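Local coordinates for acetyl xylan esterase (Paenibacillus sp. R4, PDB 6AGQ), which probably removes acetyl groups from xylan as a cold-active acetyl esterase with an alpha/beta-hydrolase fold, at residues Y14-T19 with C282-N287; P206-L211 with A269-D274; V218-S223 with T276-T281; K263-M268 with A290-V295. One frame throughout, in Å; residues are numbered along the deposited sequence.

Interaction 1 (Y14-T19 with C282-N287)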
loop_
_atom_site.group_PDB
_atom_site.type_symbol
_atom_site.label_atom_id
_atom_site.label_comp_id
_atom_site.label_asym_id
_atom_site.label_seq_id
_atom_site.Cartn_x
_atom_site.Cartn_y
_atom_site.Cartn_z
ATOM N N TYR A 14 -23.419 -8.402 23.752
ATOM C CA TYR A 14 -22.837 -7.061 23.916
ATOM C C TYR A 14 -23.939 -6.012 23.959
ATOM O O TYR A 14 -24.560 -5.686 22.953
ATOM C CB TYR A 14 -21.801 -6.717 22.830
ATOM C CG TYR A 14 -21.103 -5.379 23.063
ATOM C CD1 TYR A 14 -20.531 -5.057 24.299
ATOM C CD2 TYR A 14 -21.016 -4.427 22.043
ATOM C CE1 TYR A 14 -19.887 -3.834 24.504
ATOM C CE2 TYR A 14 -20.381 -3.206 22.242
ATOM C CZ TYR A 14 -19.821 -2.893 23.451
ATOM O OH TYR A 14 -19.216 -1.627 23.622
ATOM N N LYS A 15 -24.152 -5.474 25.141
ATOM C CA LYS A 15 -25.229 -4.580 25.405
ATOM C C LYS A 15 -24.694 -3.487 26.349
ATOM O O LYS A 15 -25.017 -3.457 27.517
ATOM C CB LYS A 15 -26.376 -5.389 25.999
ATOM C CG LYS A 15 -27.622 -4.570 26.180
ATOM C CD LYS A 15 -28.854 -5.444 26.395
ATOM C CE LYS A 15 -29.998 -4.488 26.635
ATOM N NZ LYS A 15 -31.301 -5.115 26.844
ATOM N N PRO A 16 -23.891 -2.549 25.823
ATOM C CA PRO A 16 -23.337 -1.478 26.659
ATOM C C PRO A 16 -24.418 -0.523 27.168
ATOM O O PRO A 16 -25.537 -0.538 26.660
ATOM C CB PRO A 16 -22.401 -0.736 25.684
ATOM C CG PRO A 16 -23.082 -0.930 24.353
ATOM C CD PRO A 16 -23.734 -2.261 24.394
ATOM N N GLU A 17 -24.086 0.305 28.149
ATOM C CA GLU A 17 -25.043 1.230 28.785
ATOM C C GLU A 17 -25.525 2.317 27.797
ATOM O O GLU A 17 -24.766 2.806 26.946
ATOM C CB GLU A 17 -24.422 1.812 30.106
ATOM C CG GLU A 17 -24.500 3.334 30.341
ATOM C CD GLU A 17 -23.782 3.842 31.626
ATOM O OE1 GLU A 17 -22.854 3.188 32.162
ATOM O OE2 GLU A 17 -24.140 4.934 32.120
ATOM N N LEU A 18 -26.797 2.680 27.871
ATOM C CA LEU A 18 -27.271 3.801 27.060
ATOM C C LEU A 18 -26.616 5.139 27.516
ATOM O O LEU A 18 -26.322 5.361 28.676
ATOM C CB LEU A 18 -28.796 3.908 27.055
ATOM C CG LEU A 18 -29.541 2.703 26.461
ATOM C CD1 LEU A 18 -31.043 2.800 26.757
ATOM C CD2 LEU A 18 -29.299 2.588 24.954
ATOM N N THR A 19 -26.375 6.006 26.545
ATOM C CA THR A 19 -25.768 7.278 26.770
ATOM C C THR A 19 -26.771 8.402 26.611
ATOM O O THR A 19 -26.361 9.564 26.665
ATOM C CB THR A 19 -24.667 7.459 25.729
ATOM O OG1 THR A 19 -25.248 7.442 24.403
ATOM C CG2 THR A 19 -23.617 6.293 25.885
ATOM N N CYS A 282 -22.666 -2.154 15.624
ATOM C CA CYS A 282 -23.901 -2.627 15.019
ATOM C C CYS A 282 -24.654 -3.495 16.012
ATOM O O CYS A 282 -25.855 -3.260 16.226
ATOM C CB CYS A 282 -23.598 -3.342 13.719
ATOM S SG CYS A 282 -23.011 -2.180 12.449
ATOM N N PHE A 283 -23.953 -4.446 16.641
ATOM C CA PHE A 283 -24.526 -5.300 17.686
ATOM C C PHE A 283 -25.051 -4.538 18.903
ATOM O O PHE A 283 -26.155 -4.857 19.394
ATOM C CB PHE A 283 -23.600 -6.457 18.096
ATOM C CG PHE A 283 -23.870 -7.733 17.337
ATOM C CD1 PHE A 283 -25.034 -8.436 17.552
ATOM C CD2 PHE A 283 -22.979 -8.204 16.352
ATOM C CE1 PHE A 283 -25.300 -9.595 16.832
ATOM C CE2 PHE A 283 -23.245 -9.356 15.627
ATOM C CZ PHE A 283 -24.403 -10.052 15.870
ATOM N N ALA A 284 -24.342 -3.487 19.311
ATOM C CA ALA A 284 -24.771 -2.638 20.388
ATOM C C ALA A 284 -26.147 -2.000 20.207
ATOM O O ALA A 284 -26.946 -1.960 21.171
ATOM C CB ALA A 284 -23.726 -1.547 20.617
ATOM N N ALA A 285 -26.417 -1.430 19.028
ATOM C CA ALA A 285 -27.796 -0.993 18.696
ATOM C C ALA A 285 -28.803 -2.184 18.567
ATOM O O ALA A 285 -29.858 -2.155 19.220
ATOM C CB ALA A 285 -27.825 -0.110 17.414
ATOM N N TYR A 286 -28.474 -3.210 17.768
ATOM C CA TYR A 286 -29.307 -4.458 17.634
ATOM C C TYR A 286 -29.745 -5.008 19.001
ATOM O O TYR A 286 -30.900 -5.286 19.225
ATOM C CB TYR A 286 -28.520 -5.556 16.866
ATOM C CG TYR A 286 -29.287 -6.858 16.658
ATOM C CD1 TYR A 286 -30.310 -6.907 15.733
ATOM C CD2 TYR A 286 -29.017 -8.014 17.404
ATOM C CE1 TYR A 286 -31.040 -8.028 15.527
ATOM C CE2 TYR A 286 -29.759 -9.175 17.204
ATOM C CZ TYR A 286 -30.778 -9.167 16.246
ATOM O OH TYR A 286 -31.607 -10.255 15.923
ATOM N N ASN A 287 -28.843 -5.052 19.955
ATOM C CA ASN A 287 -29.160 -5.642 21.277
ATOM C C ASN A 287 -30.001 -4.741 22.192
ATOM O O ASN A 287 -30.439 -5.194 23.256
ATOM C CB ASN A 287 -27.861 -6.086 21.990
ATOM C CG ASN A 287 -27.272 -7.324 21.376
ATOM O OD1 ASN A 287 -28.004 -8.156 20.874
ATOM N ND2 ASN A 287 -25.956 -7.443 21.382
#
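The backbone oxygen Tyr-14 O receives the amide of Asn-287, with ND2 2.7 Å away and an N-H...O angle of 164°. The bond is nearly straight on the donor side, and the oxygen lies close to the Asn-287 amide plane. On the acceptor side the donor stands above the peptide plane of Tyr-14, 44° out of it. Asn-287 CG lies beside its backbone N and anti to its carbonyl carbon (chi1 -73°). Separately, Asn-287 N bonds Phe-283 O at 2.8 Å, an i to i-4 backbone bond. Next to the amide Lys-15 runs out as an extended chain past the main-chain oxygen of Asn-287, whose closest approach is to CD and CE, each 3.5 Å from Asn-287 O. An apolar patch adjoins the polar one. Ala-284 CB, on the helix, touches Pro-16 CG at 3.8 Å and Tyr-14 CE2 at 4.1 Å. Pro-16 folds back so that its CD lies over the centre of the Tyr-14 ring, making ring, proline and alanine one small cluster. The phenol hydroxyl of Tyr-14 is tied separately to His-213 NE2, while Pro-16 and Leu-18 also rest on Met-256 of helix 255-259. In this way an irregular N-terminal loop is laid against a helix of the alpha/beta-hydrolase fold. The side-chain amide of Asn-287, at the C-terminal end of the helix segment, supplies the hydrogen bond across the contact to a carbonyl of that loop, and the lysine's positive charge near Asn-287 O probably adds a mild electrostatic attraction.

Interaction 2 (P206-L211 with A269-D274)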
loop_
_atom_site.group_PDB
_atom_site.type_symbol
_atom_site.label_atom_id
_atom_site.label_comp_id
_atom_site.label_asym_id
_atom_site.label_seq_id
_atom_site.Cartn_x
_atom_site.Cartn_y
_atom_site.Cartn_z
ATOM N N PRO A 206 -32.119 -1.732 8.577
ATOM C CA PRO A 206 -30.711 -1.250 8.587
ATOM C C PRO A 206 -29.640 -2.229 8.028
ATOM O O PRO A 206 -29.527 -3.356 8.494
ATOM C CB PRO A 206 -30.475 -0.951 10.046
ATOM C CG PRO A 206 -31.354 -1.895 10.764
ATOM C CD PRO A 206 -32.588 -2.034 9.942
ATOM N N VAL A 207 -28.855 -1.801 7.052
ATOM C CA VAL A 207 -27.675 -2.566 6.640
ATOM C C VAL A 207 -26.412 -1.872 7.212
ATOM O O VAL A 207 -26.179 -0.675 6.985
ATOM C CB VAL A 207 -27.629 -2.714 5.089
ATOM C CG1 VAL A 207 -26.346 -3.355 4.613
ATOM C CG2 VAL A 207 -28.793 -3.568 4.610
ATOM N N PHE A 208 -25.586 -2.634 7.917
ATOM C CA PHE A 208 -24.368 -2.099 8.579
ATOM C C PHE A 208 -24.410 -0.642 9.015
ATOM O O PHE A 208 -23.658 0.198 8.490
ATOM C CB PHE A 208 -23.040 -2.503 7.894
ATOM C CG PHE A 208 -22.979 -2.356 6.408
ATOM C CD1 PHE A 208 -23.022 -1.100 5.787
ATOM C CD2 PHE A 208 -22.706 -3.473 5.616
ATOM C CE1 PHE A 208 -22.876 -0.974 4.402
ATOM C CE2 PHE A 208 -22.539 -3.362 4.239
ATOM C CZ PHE A 208 -22.628 -2.114 3.627
ATOM N N PRO A 209 -25.276 -0.344 10.036
ATOM C CA PRO A 209 -25.616 1.021 10.313
ATOM C C PRO A 209 -24.435 1.804 10.923
ATOM O O PRO A 209 -23.758 1.319 11.843
ATOM C CB PRO A 209 -26.792 0.922 11.265
ATOM C CG PRO A 209 -26.706 -0.436 11.868
ATOM C CD PRO A 209 -26.088 -1.286 10.823
ATOM N N PHE A 210 -24.210 2.975 10.326
ATOM C CA PHE A 210 -23.311 4.035 10.774
ATOM C C PHE A 210 -24.069 4.863 11.799
ATOM O O PHE A 210 -25.278 4.613 12.046
ATOM C CB PHE A 210 -22.911 4.838 9.518
ATOM C CG PHE A 210 -21.977 5.955 9.757
ATOM C CD1 PHE A 210 -20.693 5.724 10.219
ATOM C CD2 PHE A 210 -22.350 7.256 9.447
ATOM C CE1 PHE A 210 -19.805 6.777 10.423
ATOM C CE2 PHE A 210 -21.486 8.304 9.679
ATOM C CZ PHE A 210 -20.214 8.068 10.181
ATOM N N LEU A 211 -23.357 5.773 12.487
ATOM C CA LEU A 211 -23.971 6.604 13.545
ATOM C C LEU A 211 -24.406 5.818 14.787
ATOM O O LEU A 211 -25.375 6.201 15.461
ATOM C CB LEU A 211 -25.176 7.437 13.044
ATOM C CG LEU A 211 -24.999 8.078 11.650
ATOM C CD1 LEU A 211 -26.299 8.536 10.976
ATOM C CD2 LEU A 211 -24.002 9.218 11.761
ATOM N N ALA A 269 -28.612 -6.409 8.783
ATOM C CA ALA A 269 -27.360 -6.968 8.273
ATOM C C ALA A 269 -26.112 -6.463 9.008
ATOM O O ALA A 269 -25.916 -5.243 9.199
ATOM C CB ALA A 269 -27.185 -6.607 6.790
ATOM N N ILE A 270 -25.234 -7.398 9.383
ATOM C CA ILE A 270 -23.943 -7.030 9.983
ATOM C C ILE A 270 -22.864 -7.808 9.261
ATOM O O ILE A 270 -23.019 -9.005 8.983
ATOM C CB ILE A 270 -23.935 -7.374 11.465
ATOM C CG1 ILE A 270 -25.104 -6.672 12.157
ATOM C CG2 ILE A 270 -22.578 -7.057 12.106
ATOM C CD1 ILE A 270 -25.279 -7.000 13.639
ATOM N N THR A 271 -21.784 -7.139 8.959
ATOM C CA THR A 271 -20.701 -7.724 8.214
ATOM C C THR A 271 -19.515 -7.767 9.151
ATOM O O THR A 271 -19.111 -6.733 9.697
ATOM C CB THR A 271 -20.402 -6.874 6.942
ATOM O OG1 THR A 271 -20.442 -5.494 7.270
ATOM C CG2 THR A 271 -21.510 -7.132 5.858
ATOM N N LEU A 272 -18.976 -8.958 9.372
ATOM C CA LEU A 272 -18.032 -9.160 10.478
ATOM C C LEU A 272 -16.631 -8.643 10.243
ATOM O O LEU A 272 -15.898 -8.509 11.184
ATOM C CB LEU A 272 -17.937 -10.630 10.869
ATOM C CG LEU A 272 -19.134 -11.244 11.606
ATOM C CD1 LEU A 272 -18.766 -12.631 12.120
ATOM C CD2 LEU A 272 -19.631 -10.384 12.765
ATOM N N GLN A 273 -16.250 -8.408 8.996
ATOM C CA GLN A 273 -14.935 -7.888 8.657
ATOM C C GLN A 273 -14.970 -6.355 8.444
ATOM O O GLN A 273 -13.982 -5.773 8.019
ATOM C CB GLN A 273 -14.398 -8.549 7.354
ATOM C CG GLN A 273 -14.227 -10.070 7.380
ATOM C CD GLN A 273 -13.580 -10.597 8.649
ATOM O OE1 GLN A 273 -12.517 -10.122 9.076
ATOM N NE2 GLN A 273 -14.250 -11.536 9.293
ATOM N N ASP A 274 -16.105 -5.726 8.742
ATOM C CA ASP A 274 -16.329 -4.301 8.479
ATOM C C ASP A 274 -15.431 -3.465 9.426
ATOM O O ASP A 274 -15.544 -3.571 10.656
ATOM C CB ASP A 274 -17.809 -3.984 8.724
ATOM C CG ASP A 274 -18.287 -2.703 8.023
ATOM O OD1 ASP A 274 -17.498 -1.703 7.994
ATOM O OD2 ASP A 274 -19.490 -2.709 7.556
#
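Backbone hydrogen bonding joins Val-207 and Ala-269 in a single bridge. Ala-269 N donates to Pro-206 O at 3.2 Å, and Ala-269 O accepts from Phe-208 N at 2.9 Å, so the alanine is held through both its peptide groups. Apolar contact follows the bridge: Ala-269 CB lies against both methyls of Val-207, CG1 being 4.0 Å away. Val-207 CG1 also sits over the centre of the Phe-208 ring. Aromatic-to-polar contacts come next. Thr-271 OG1, placed between its backbone N and carbonyl carbon (chi1 42°), approaches Phe-208 CD2 at 3.5 Å. Asp-274 OD2 comes to 3.6 Å from Phe-208 CB, its carboxylate plane turned 79° from the ring. The other carboxylate oxygen, Asp-274 OD1, accepts from the backbone N-H groups of Thr-276 and Cys-277, and the Asp-274 side chain touches His-303, an arrangement consistent with the acid and histidine of a Ser-His-Asp triad. The type I turn 271-274 carries this aspartate beyond its strand end. Strand 203-207 lies beside strand 265-271 in the sheet, bonded on its far side to Gly-183 and Ser-185 of the probable nucleophile elbow, while helix 279-286 packs on Pro-209 and Ile-270.

Interaction 3 (V218-S223 with T276-T281)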
loop_
_atom_site.group_PDB
_atom_site.type_symbol
_atom_site.label_atom_id
_atom_site.label_comp_id
_atom_site.label_asym_id
_atom_site.label_seq_id
_atom_site.Cartn_x
_atom_site.Cartn_y
_atom_site.Cartn_z
ATOM N N VAL A 218 -15.030 5.671 17.392
ATOM C CA VAL A 218 -13.843 6.527 17.365
ATOM C C VAL A 218 -12.620 5.924 18.043
ATOM O O VAL A 218 -11.575 5.870 17.441
ATOM C CB VAL A 218 -14.136 7.905 17.998
ATOM C CG1 VAL A 218 -12.841 8.694 18.208
ATOM C CG2 VAL A 218 -15.097 8.709 17.108
ATOM N N GLU A 219 -12.763 5.435 19.276
ATOM C CA GLU A 219 -11.651 4.878 20.028
ATOM C C GLU A 219 -11.080 3.584 19.458
ATOM O O GLU A 219 -9.876 3.342 19.578
ATOM C CB GLU A 219 -11.995 4.736 21.531
ATOM C CG GLU A 219 -12.619 3.410 21.948
ATOM C CD GLU A 219 -13.158 3.365 23.395
ATOM O OE1 GLU A 219 -13.543 4.425 23.964
ATOM O OE2 GLU A 219 -13.202 2.236 23.962
ATOM N N ILE A 220 -11.891 2.748 18.815
ATOM C CA ILE A 220 -11.310 1.594 18.131
ATOM C C ILE A 220 -10.836 1.891 16.725
ATOM O O ILE A 220 -10.473 0.969 15.986
ATOM C CB ILE A 220 -12.201 0.331 18.200
ATOM C CG1 ILE A 220 -13.438 0.422 17.295
ATOM C CG2 ILE A 220 -12.510 0.029 19.667
ATOM C CD1 ILE A 220 -14.352 -0.785 17.413
ATOM N N HIS A 221 -10.836 3.170 16.348
ATOM C CA HIS A 221 -10.195 3.651 15.113
ATOM C C HIS A 221 -10.882 3.117 13.876
ATOM O O HIS A 221 -10.232 2.826 12.891
ATOM C CB HIS A 221 -8.701 3.302 15.098
ATOM C CG HIS A 221 -7.969 3.805 16.299
ATOM N ND1 HIS A 221 -7.846 5.151 16.575
ATOM C CD2 HIS A 221 -7.345 3.150 17.307
ATOM C CE1 HIS A 221 -7.183 5.301 17.709
ATOM N NE2 HIS A 221 -6.865 4.103 18.171
ATOM N N ALA A 222 -12.212 3.019 13.913
ATOM C CA ALA A 222 -12.966 2.774 12.694
ATOM C C ALA A 222 -12.532 3.718 11.556
ATOM O O ALA A 222 -12.242 4.882 11.800
ATOM C CB ALA A 222 -14.445 2.899 12.956
ATOM N N SER A 223 -12.414 3.166 10.341
ATOM C CA SER A 223 -12.127 3.926 9.096
ATOM C C SER A 223 -13.396 4.644 8.572
ATOM O O SER A 223 -14.461 4.615 9.221
ATOM C CB SER A 223 -11.600 2.980 8.023
ATOM O OG SER A 223 -10.478 2.279 8.491
ATOM N N THR A 276 -15.341 -0.031 8.789
ATOM C CA THR A 276 -16.011 1.264 8.743
ATOM C C THR A 276 -17.163 1.427 9.723
ATOM O O THR A 276 -17.256 2.443 10.377
ATOM C CB THR A 276 -16.435 1.554 7.310
ATOM O OG1 THR A 276 -15.230 1.721 6.562
ATOM C CG2 THR A 276 -17.270 2.825 7.206
ATOM N N CYS A 277 -18.088 0.465 9.742
ATOM C CA CYS A 277 -19.087 0.312 10.817
ATOM C C CYS A 277 -18.781 -1.033 11.533
ATOM O O CYS A 277 -19.317 -2.099 11.186
ATOM C CB CYS A 277 -20.518 0.374 10.279
ATOM S SG CYS A 277 -20.778 1.787 9.153
ATOM N N PRO A 278 -17.869 -0.984 12.501
ATOM C CA PRO A 278 -17.378 -2.224 13.098
ATOM C C PRO A 278 -18.509 -2.943 13.782
ATOM O O PRO A 278 -19.364 -2.264 14.354
ATOM C CB PRO A 278 -16.358 -1.761 14.128
ATOM C CG PRO A 278 -16.060 -0.344 13.761
ATOM C CD PRO A 278 -17.351 0.192 13.217
ATOM N N PRO A 279 -18.524 -4.282 13.698
ATOM C CA PRO A 279 -19.671 -5.064 14.092
ATOM C C PRO A 279 -20.084 -4.911 15.559
ATOM O O PRO A 279 -21.268 -5.019 15.851
ATOM C CB PRO A 279 -19.254 -6.486 13.745
ATOM C CG PRO A 279 -17.771 -6.451 13.774
ATOM C CD PRO A 279 -17.377 -5.129 13.329
ATOM N N SER A 280 -19.175 -4.583 16.459
ATOM C CA SER A 280 -19.567 -4.321 17.864
ATOM C C SER A 280 -20.484 -3.136 18.020
ATOM O O SER A 280 -21.313 -3.079 18.947
ATOM C CB SER A 280 -18.368 -4.113 18.765
ATOM O OG SER A 280 -17.504 -3.090 18.263
ATOM N N THR A 281 -20.371 -2.174 17.135
ATOM C CA THR A 281 -21.230 -0.983 17.209
ATOM C C THR A 281 -22.633 -1.292 16.624
ATOM O O THR A 281 -23.642 -0.796 17.093
ATOM C CB THR A 281 -20.581 0.261 16.569
ATOM O OG1 THR A 281 -20.339 0.080 15.152
ATOM C CG2 THR A 281 -19.275 0.601 17.318
#
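Ala-222 CB fits against the ring of Pro-278, 3.7 Å from its CG, and the same methyl reaches Thr-276 O at 3.8 Å. Beside it Ile-220 sends CD1 to Pro-278 CB at 4.0 Å, crossing the proline obliquely, and the same methyl lies near Ser-280 OG. Ile-220 CG1 stands between its backbone N and carbonyl carbon (chi1 73°), and the chain is extended from there to CD1. At the other end Ser-223 O faces Thr-276 CA at 3.7 Å, where the two backbones come nearest. All of these are van der Waals contacts, and the touching parts, 220-223 and 276-280, run 151° apart. Behind the first shell, each segment is shaped by a helix end. Helix 214-219 finishes in a Schellman motif with His-221, at positive phi, as its C-prime residue: Ala-222 N bonds Ser-217 O, and His-221 N bonds Val-218 O. Ile-220 and Ala-222, on either side of His-221 in the chain, have CB directed toward the other segment. Helix 279-286 starts after Pro-278, the N-cap, whose carbonyl oxygen is gripped twice: Thr-281 OG1 donates to Pro-278 O at 2.7 Å, in the carbonyl plane, and Thr-281 N to the same oxygen at 3.0 Å. The two bonds hold the carbonyl of the proline whose ring the alanine and isoleucine touch. Farther out, Ser-280 OG is hydrogen-bonded to Arg-216 NE. Ser-223 is joined through its backbone to Ile-275. The His-221 CB points away from 276-281, and its side chain packs on Gln-273 of a neighbouring subunit.

Interaction 4 (K263-M268 with A290-V295)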
loop_
_atom_site.group_PDB
_atom_site.type_symbol
_atom_site.label_atom_id
_atom_site.label_comp_id
_atom_site.label_asym_id
_atom_site.label_seq_id
_atom_site.Cartn_x
_atom_site.Cartn_y
_atom_site.Cartn_z
ATOM N N LYS A 263 -40.123 0.124 18.042
ATOM C CA LYS A 263 -41.093 -1.019 18.233
ATOM C C LYS A 263 -41.430 -1.795 16.957
ATOM O O LYS A 263 -42.004 -2.893 17.012
ATOM C CB LYS A 263 -42.430 -0.529 18.807
ATOM C CG LYS A 263 -42.449 -0.253 20.303
ATOM C CD LYS A 263 -42.416 1.239 20.645
ATOM C CE LYS A 263 -43.258 1.573 21.886
ATOM N NZ LYS A 263 -42.942 0.672 23.030
ATOM N N ALA A 264 -41.126 -1.182 15.816
ATOM C CA ALA A 264 -41.041 -1.854 14.546
ATOM C C ALA A 264 -40.244 -3.150 14.630
ATOM O O ALA A 264 -39.316 -3.270 15.399
ATOM C CB ALA A 264 -40.430 -0.893 13.458
ATOM N N ARG A 265 -40.656 -4.115 13.817
ATOM C CA ARG A 265 -39.920 -5.340 13.547
ATOM C C ARG A 265 -38.718 -5.002 12.691
ATOM O O ARG A 265 -38.891 -4.303 11.715
ATOM C CB ARG A 265 -40.840 -6.358 12.819
ATOM C CG ARG A 265 -40.130 -7.632 12.404
ATOM C CD ARG A 265 -41.038 -8.633 11.670
ATOM N NE ARG A 265 -42.269 -8.859 12.400
ATOM C CZ ARG A 265 -42.481 -9.788 13.341
ATOM N NH1 ARG A 265 -41.558 -10.697 13.693
ATOM N NH2 ARG A 265 -43.701 -9.848 13.895
ATOM N N THR A 266 -37.539 -5.510 13.034
ATOM C CA THR A 266 -36.262 -5.068 12.433
ATOM C C THR A 266 -35.457 -6.248 11.873
ATOM O O THR A 266 -35.383 -7.308 12.529
ATOM C CB THR A 266 -35.395 -4.395 13.486
ATOM O OG1 THR A 266 -36.129 -3.329 14.076
ATOM C CG2 THR A 266 -34.112 -3.797 12.894
ATOM N N LEU A 267 -34.910 -6.065 10.656
ATOM C CA LEU A 267 -33.986 -7.007 10.002
ATOM C C LEU A 267 -32.723 -6.239 9.783
ATOM O O LEU A 267 -32.662 -5.353 8.877
ATOM C CB LEU A 267 -34.489 -7.484 8.631
ATOM C CG LEU A 267 -33.501 -8.360 7.802
ATOM C CD1 LEU A 267 -33.295 -9.707 8.462
ATOM C CD2 LEU A 267 -33.954 -8.617 6.390
ATOM N N MET A 268 -31.709 -6.583 10.560
ATOM C CA MET A 268 -30.394 -6.035 10.431
ATOM C C MET A 268 -29.332 -6.935 9.771
ATOM O O MET A 268 -29.140 -8.045 10.200
ATOM C CB MET A 268 -29.904 -5.585 11.807
ATOM C CG MET A 268 -28.646 -4.734 11.665
ATOM S SD MET A 268 -27.915 -4.098 13.152
ATOM C CE MET A 268 -29.243 -3.114 13.883
ATOM N N ALA A 290 -36.207 -2.645 20.931
ATOM C CA ALA A 290 -37.286 -2.998 21.829
ATOM C C ALA A 290 -38.247 -4.031 21.160
ATOM O O ALA A 290 -38.816 -4.882 21.858
ATOM C CB ALA A 290 -38.039 -1.736 22.274
ATOM N N GLY A 291 -38.391 -4.009 19.831
ATOM C CA GLY A 291 -39.388 -4.886 19.164
ATOM C C GLY A 291 -38.756 -6.150 18.621
ATOM O O GLY A 291 -37.564 -6.310 18.719
ATOM N N PRO A 292 -39.531 -7.016 17.950
ATOM C CA PRO A 292 -38.942 -8.187 17.267
ATOM C C PRO A 292 -37.855 -7.855 16.269
ATOM O O PRO A 292 -37.912 -6.814 15.608
ATOM C CB PRO A 292 -40.130 -8.801 16.505
ATOM C CG PRO A 292 -41.358 -8.123 17.065
ATOM C CD PRO A 292 -40.926 -6.786 17.557
ATOM N N LYS A 293 -36.894 -8.759 16.122
ATOM C CA LYS A 293 -35.707 -8.515 15.364
ATOM C C LYS A 293 -35.064 -9.775 14.872
ATOM O O LYS A 293 -35.219 -10.846 15.485
ATOM C CB LYS A 293 -34.701 -7.816 16.240
ATOM C CG LYS A 293 -34.278 -8.641 17.463
ATOM C CD LYS A 293 -33.282 -7.837 18.301
ATOM C CE LYS A 293 -32.552 -8.711 19.299
ATOM N NZ LYS A 293 -33.062 -8.426 20.632
ATOM N N GLU A 294 -34.279 -9.615 13.815
ATOM C CA GLU A 294 -33.608 -10.719 13.128
ATOM C C GLU A 294 -32.372 -10.124 12.595
ATOM O O GLU A 294 -32.409 -8.995 12.234
ATOM C CB GLU A 294 -34.400 -11.177 11.912
ATOM C CG GLU A 294 -35.579 -12.052 12.203
ATOM C CD GLU A 294 -36.395 -12.363 10.936
ATOM O OE1 GLU A 294 -37.643 -12.226 11.022
ATOM O OE2 GLU A 294 -35.805 -12.718 9.858
ATOM N N VAL A 295 -31.325 -10.908 12.473
ATOM C CA VAL A 295 -30.025 -10.447 12.048
ATOM C C VAL A 295 -29.519 -11.349 10.910
ATOM O O VAL A 295 -29.840 -12.507 10.898
ATOM C CB VAL A 295 -29.063 -10.351 13.243
ATOM C CG1 VAL A 295 -28.722 -11.743 13.843
ATOM C CG2 VAL A 295 -27.813 -9.573 12.859
HETATM O O HOH W 1 -37.096 -4.000 16.494
HETATM O O HOH W 2 -38.693 -10.789 13.107
#
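Main-chain hydrogen bonds zip Thr-266 and Met-268 to the strand carrying Glu-294. Thr-266 N donates to Pro-292 O at 2.9 Å, Glu-294 N to Thr-266 O at 2.9 Å, and Met-268 N to Glu-294 O at 3.0 Å. CA-H...O contacts fill in between them, as from Arg-265 CA to Pro-292 O at 3.2 Å. The strand segments 265-268 and 293-295 are parallel within 7°, the two strands of a beta-alpha-beta crossover through helix 279-286; strand 293-298 is outermost on this side of the chain's sheet. Contacts differ on the two faces. On one, Leu-267 CD1 meets Glu-294 CB at 3.9 Å beneath Phe-316 of helix 309-320. On the other, Val-295 CG2, anti to its backbone N, rests on backbone Met-268 O at 3.3 Å, and the Val-295 and Met-268 side chains touch Tyr-286. Near the strand start Pro-292 CB lies over one face of the Arg-265 guanidinium, 3.7 Å from NH1, with the side chains crossing at about a right angle. Water extends the polar network. One molecule donates to Ala-264 O and Pro-292 O and accepts from Thr-266 OG1. Another, at the edge of the guanidinium, accepts from Arg-265 NH1 at 2.9 Å and donates to Glu-294 OE1, linking opposite charges that do not touch. Glu-294 OE2 forms a salt bridge with Arg-296, and Arg-265 also makes a cation-pi contact with Tyr-320.

How the interactions relate
From the N terminus, interaction 1 opens first, at 14-19, and closes at 282-287, a long loop that encloses interactions 2 and 3 entirely. Interaction 2 opens at 206-211 and closes at 269-274; interaction 3 opens within it, at 218-223, and closes beyond it at 276-281, so these two cross. Interaction 4 starts at 263-268 and ends at 290-295, crossing all the others. Strand 265-271 serves both interactions 2 and 4, giving three consecutive parallel strands, and helix 279-286 serves 1 and 3. Cys-282 and Phe-283 meet Ile-270, and Tyr-286 meets 293-295, packing that helix on the sheet between the N-terminal loop and the strands.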